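Local coordinates for NAD(+) phosphorylase MbcT (PDB 6FKG), which degrades NAD(+) by phosphorolysis, releasing nicotinamide and ADP-ribose 1''-phosphate, and so kills the cell unless its antitoxin MbcA blocks the active site, at residues A65-V70 / Q181-T186; R72-A77 / E82-A87. All blocks are in the same frame, centred on the assembly; numbering follows the deposited sequence.

Contact 1 (A65-V70 / Q181-T186)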
# COMPACT_ATOMS: atom_id res chain seq x y z
N ALA B 65 50.07 -1.44 4.08
CA ALA B 65 48.77 -2.08 3.97
C ALA B 65 47.66 -1.04 3.96
O ALA B 65 46.65 -1.18 3.26
CB ALA B 65 48.55 -3.08 5.10
N CYS B 66 47.84 0.01 4.76
CA CYS B 66 46.89 1.12 4.77
C CYS B 66 46.82 1.77 3.38
O CYS B 66 45.72 2.06 2.90
CB CYS B 66 47.28 2.16 5.81
SG CYS B 66 46.00 3.43 6.04
N MET B 67 47.97 1.95 2.72
CA MET B 67 47.99 2.59 1.39
C MET B 67 47.25 1.74 0.38
O MET B 67 46.57 2.26 -0.51
CB MET B 67 49.42 2.83 0.90
CG MET B 67 50.22 3.87 1.73
SD MET B 67 49.36 5.43 2.06
CE MET B 67 48.67 5.16 3.70
N VAL B 68 47.38 0.42 0.50
CA VAL B 68 46.63 -0.48 -0.37
C VAL B 68 45.12 -0.25 -0.18
O VAL B 68 44.37 -0.24 -1.15
CB VAL B 68 47.02 -1.94 -0.10
CG1 VAL B 68 46.15 -2.90 -0.93
CG2 VAL B 68 48.49 -2.15 -0.41
N GLU B 69 44.68 -0.01 1.06
CA GLU B 69 43.25 0.25 1.27
C GLU B 69 42.85 1.61 0.70
O GLU B 69 41.75 1.77 0.17
CB GLU B 69 42.90 0.15 2.76
CG GLU B 69 43.08 -1.26 3.36
CD GLU B 69 42.29 -2.34 2.62
OE1 GLU B 69 41.17 -2.06 2.12
OE2 GLU B 69 42.78 -3.48 2.54
N VAL B 70 43.77 2.58 0.74
CA VAL B 70 43.50 3.87 0.10
C VAL B 70 43.26 3.66 -1.40
O VAL B 70 42.35 4.24 -1.98
CB VAL B 70 44.65 4.89 0.32
CG1 VAL B 70 44.38 6.17 -0.48
CG2 VAL B 70 44.80 5.23 1.80
N GLN B 181 52.79 7.50 -2.19
CA GLN B 181 53.68 6.75 -3.08
C GLN B 181 54.91 6.26 -2.34
O GLN B 181 55.42 5.16 -2.59
CB GLN B 181 54.07 7.61 -4.28
CG GLN B 181 52.87 8.06 -5.07
CD GLN B 181 53.25 8.77 -6.35
OE1 GLN B 181 54.07 9.69 -6.35
NE2 GLN B 181 52.65 8.35 -7.46
N GLU B 182 55.39 7.09 -1.43
CA GLU B 182 56.53 6.76 -0.60
C GLU B 182 56.21 5.56 0.30
O GLU B 182 56.95 4.58 0.33
CB GLU B 182 56.93 7.97 0.22
CG GLU B 182 58.15 7.82 1.07
CD GLU B 182 58.40 9.07 1.88
OE1 GLU B 182 58.28 10.17 1.30
OE2 GLU B 182 58.65 8.96 3.09
N LEU B 183 55.08 5.64 1.00
CA LEU B 183 54.69 4.56 1.91
C LEU B 183 54.28 3.29 1.17
O LEU B 183 54.47 2.19 1.68
CB LEU B 183 53.55 5.02 2.82
CG LEU B 183 53.97 6.17 3.74
CD1 LEU B 183 52.78 6.67 4.56
CD2 LEU B 183 55.10 5.71 4.64
N ARG B 184 53.73 3.44 -0.03
CA ARG B 184 53.28 2.30 -0.81
C ARG B 184 54.47 1.45 -1.22
O ARG B 184 54.38 0.23 -1.35
CB ARG B 184 52.49 2.78 -2.03
CG ARG B 184 51.93 1.71 -2.93
CD ARG B 184 50.89 0.84 -2.24
NE ARG B 184 50.37 -0.16 -3.17
CZ ARG B 184 50.93 -1.34 -3.38
NH1 ARG B 184 52.04 -1.68 -2.73
NH2 ARG B 184 50.39 -2.18 -4.25
N ALA B 185 55.61 2.11 -1.39
CA ALA B 185 56.84 1.45 -1.83
C ALA B 185 57.61 0.85 -0.65
O ALA B 185 57.96 -0.33 -0.65
CB ALA B 185 57.70 2.43 -2.57
N THR B 186 57.87 1.70 0.35
CA THR B 186 58.73 1.35 1.47
C THR B 186 58.02 0.48 2.51
O THR B 186 57.06 -0.22 2.20
CB THR B 186 59.28 2.63 2.17
OG1 THR B 186 58.20 3.31 2.85
CG2 THR B 186 59.92 3.58 1.15
OXT THR B 186 58.41 0.45 3.68
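M67 meets L183 and R184 where two helices of the RES fold pack on the same sheet: helix 63-76 and the C-terminal helix 177-185. The axes of segments 65-70 and 181-185 come within 8.7 Å and cross at -123°; M67 CA and R184 CA, the nearest backbone pair, are 5.7 Å apart. The apolar part is carried by M67. Its CG, lying beside the backbone N (chi1 -66°), rests on L183 CB at 3.7 Å, and the chain then bends at chi2 and again at chi3. M67 and L183 both touch L91 of strand 89-103, so the strand supplies a common floor. The second part is aliphatic packing around an arginine. R184 directs CG anti to its backbone N (chi1 -179°) and bends at chi2, bringing CD to 4.0 Å from M67 CB. No hydrogen bond links the two segments; the polar end of R184 is held through NE by a salt bridge to OE2 of E71, one helical turn beyond M67. That pairing probably steadies the guanidinium beside helix 63-76, where a methyl covers it: V68 CG2 sits over the centre of one face, 3.9 Å above its plane.

Contact 2 (R72-A77 / E82-A87)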
# COMPACT_ATOMS: atom_id res chain seq x y z
N ARG B 72 42.16 0.88 -2.92
CA ARG B 72 40.89 0.19 -3.11
C ARG B 72 39.70 1.14 -2.96
O ARG B 72 38.73 1.03 -3.70
CB ARG B 72 40.75 -0.97 -2.13
CG ARG B 72 41.77 -2.10 -2.38
CD ARG B 72 41.58 -3.24 -1.37
NE ARG B 72 40.36 -3.99 -1.61
CZ ARG B 72 39.32 -4.03 -0.80
NH1 ARG B 72 39.34 -3.35 0.35
NH2 ARG B 72 38.25 -4.76 -1.13
N ALA B 73 39.77 2.05 -2.00
CA ALA B 73 38.71 3.03 -1.86
C ALA B 73 38.69 3.96 -3.07
O ALA B 73 37.62 4.27 -3.62
CB ALA B 73 38.88 3.83 -0.56
N ALA B 74 39.86 4.42 -3.50
CA ALA B 74 39.95 5.25 -4.69
C ALA B 74 39.33 4.58 -5.90
O ALA B 74 38.61 5.20 -6.67
CB ALA B 74 41.41 5.60 -4.98
N GLN B 75 39.64 3.30 -6.08
CA GLN B 75 39.11 2.53 -7.19
C GLN B 75 37.58 2.42 -7.13
O GLN B 75 36.91 2.54 -8.15
CB GLN B 75 39.75 1.12 -7.21
CG GLN B 75 39.29 0.25 -8.36
CD GLN B 75 39.68 -1.22 -8.17
OE1 GLN B 75 40.32 -1.59 -7.18
NE2 GLN B 75 39.30 -2.06 -9.13
N ALA B 76 37.01 2.22 -5.94
CA ALA B 76 35.55 2.17 -5.79
C ALA B 76 34.94 3.53 -6.08
O ALA B 76 33.76 3.63 -6.44
CB ALA B 76 35.16 1.71 -4.37
N ALA B 77 35.75 4.58 -5.94
CA ALA B 77 35.35 5.95 -6.23
C ALA B 77 35.72 6.33 -7.67
O ALA B 77 35.70 7.51 -8.01
CB ALA B 77 35.99 6.90 -5.25
N GLU B 82 46.40 8.64 -5.99
CA GLU B 82 47.09 9.88 -6.32
C GLU B 82 46.16 11.07 -6.49
O GLU B 82 46.46 12.17 -6.04
CB GLU B 82 47.91 9.72 -7.60
CG GLU B 82 49.19 8.95 -7.43
CD GLU B 82 49.00 7.45 -7.52
OE1 GLU B 82 47.84 6.97 -7.63
OE2 GLU B 82 50.03 6.74 -7.50
N LYS B 83 45.04 10.85 -7.16
CA LYS B 83 44.06 11.92 -7.39
C LYS B 83 43.17 12.16 -6.17
O LYS B 83 42.85 13.30 -5.83
CB LYS B 83 43.20 11.61 -8.61
CG LYS B 83 43.92 11.70 -9.95
CD LYS B 83 44.31 13.14 -10.28
CE LYS B 83 44.92 13.26 -11.66
NZ LYS B 83 45.47 14.63 -11.90
N MET B 84 42.74 11.08 -5.53
CA MET B 84 41.85 11.19 -4.36
C MET B 84 42.50 11.99 -3.25
O MET B 84 41.84 12.79 -2.56
CB MET B 84 41.46 9.80 -3.85
CG MET B 84 40.48 9.80 -2.68
SD MET B 84 39.97 8.11 -2.27
CE MET B 84 41.18 7.68 -1.04
N LEU B 85 43.80 11.77 -3.07
CA LEU B 85 44.54 12.41 -1.99
C LEU B 85 44.88 13.87 -2.26
O LEU B 85 45.59 14.51 -1.49
CB LEU B 85 45.81 11.63 -1.70
CG LEU B 85 45.56 10.25 -1.08
CD1 LEU B 85 46.86 9.48 -0.98
CD2 LEU B 85 44.89 10.38 0.31
N GLU B 86 44.37 14.40 -3.37
CA GLU B 86 44.38 15.84 -3.58
C GLU B 86 43.36 16.51 -2.65
O GLU B 86 43.52 17.68 -2.30
CB GLU B 86 44.08 16.17 -5.03
CG GLU B 86 45.20 15.69 -5.97
CD GLU B 86 44.94 16.10 -7.40
OE1 GLU B 86 43.92 16.78 -7.64
OE2 GLU B 86 45.77 15.75 -8.26
N ALA B 87 42.32 15.77 -2.27
CA ALA B 87 41.45 16.22 -1.17
C ALA B 87 42.23 15.94 0.12
O ALA B 87 43.14 15.11 0.12
CB ALA B 87 40.10 15.49 -1.19
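M84 lays its sulfur against the backbone of A74, with SD lying 3.7 Å from A74 CA. A74 CB is a little farther from M84 SD, at 4.0 Å. The methionine reaches across because its chain is extended through CG and SD (chi1 -177°, chi2 174°). It bends only at the last torsion, chi3 92°, which turns CE aside and leaves the sulfur as the atom that touches. A73 adds a looser contact from its carbonyl carbon. Small side chains on this face of helix 63-76 let the thioether come close to the main chain, and the nearest alpha carbons, those of A74 and M84, are 6.2 Å apart.

The contact closes a helix-loop-helix connection: helix 63-76 ends, A77 leaves helical geometry, and the short helix 81-84 follows, with M84 facing the end of helix 63-76. Just after M84 the chain bends in a type I beta turn from M84 to A87, closed by A87 N to M84 O at 3.0 Å, and then enters strand 89-103. MbcA borders the same region: L69 of the antitoxin chain packs on M84, and W77 of that chain on A77. Across the two segments there is no hydrogen bond or salt bridge, so what they share is van der Waals contact, mainly a polarisable sulfur against alanine.

How the contacts relate
Both contacts use helix 63-76, contact 1 on its earlier turns and contact 2 near its C-terminal end, with centres about 12 Å apart. Along the chain, contact 2 is nested inside the much longer loop closed by contact 1. They also touch directly. V70 CG1 packs 3.6 Å from M84 CE, the methyl that contact 2 turns aside, while Q181 NE2 probably donates a hydrogen bond to E82 OE2 at 3.1 Å, tying the C-terminal helix to helix 81-84. The antitoxin MbcA, which blocks access to the active site, borders both: F114 of its chain packs on E69, and V115 O of its chain accepts a hydrogen bond from R72.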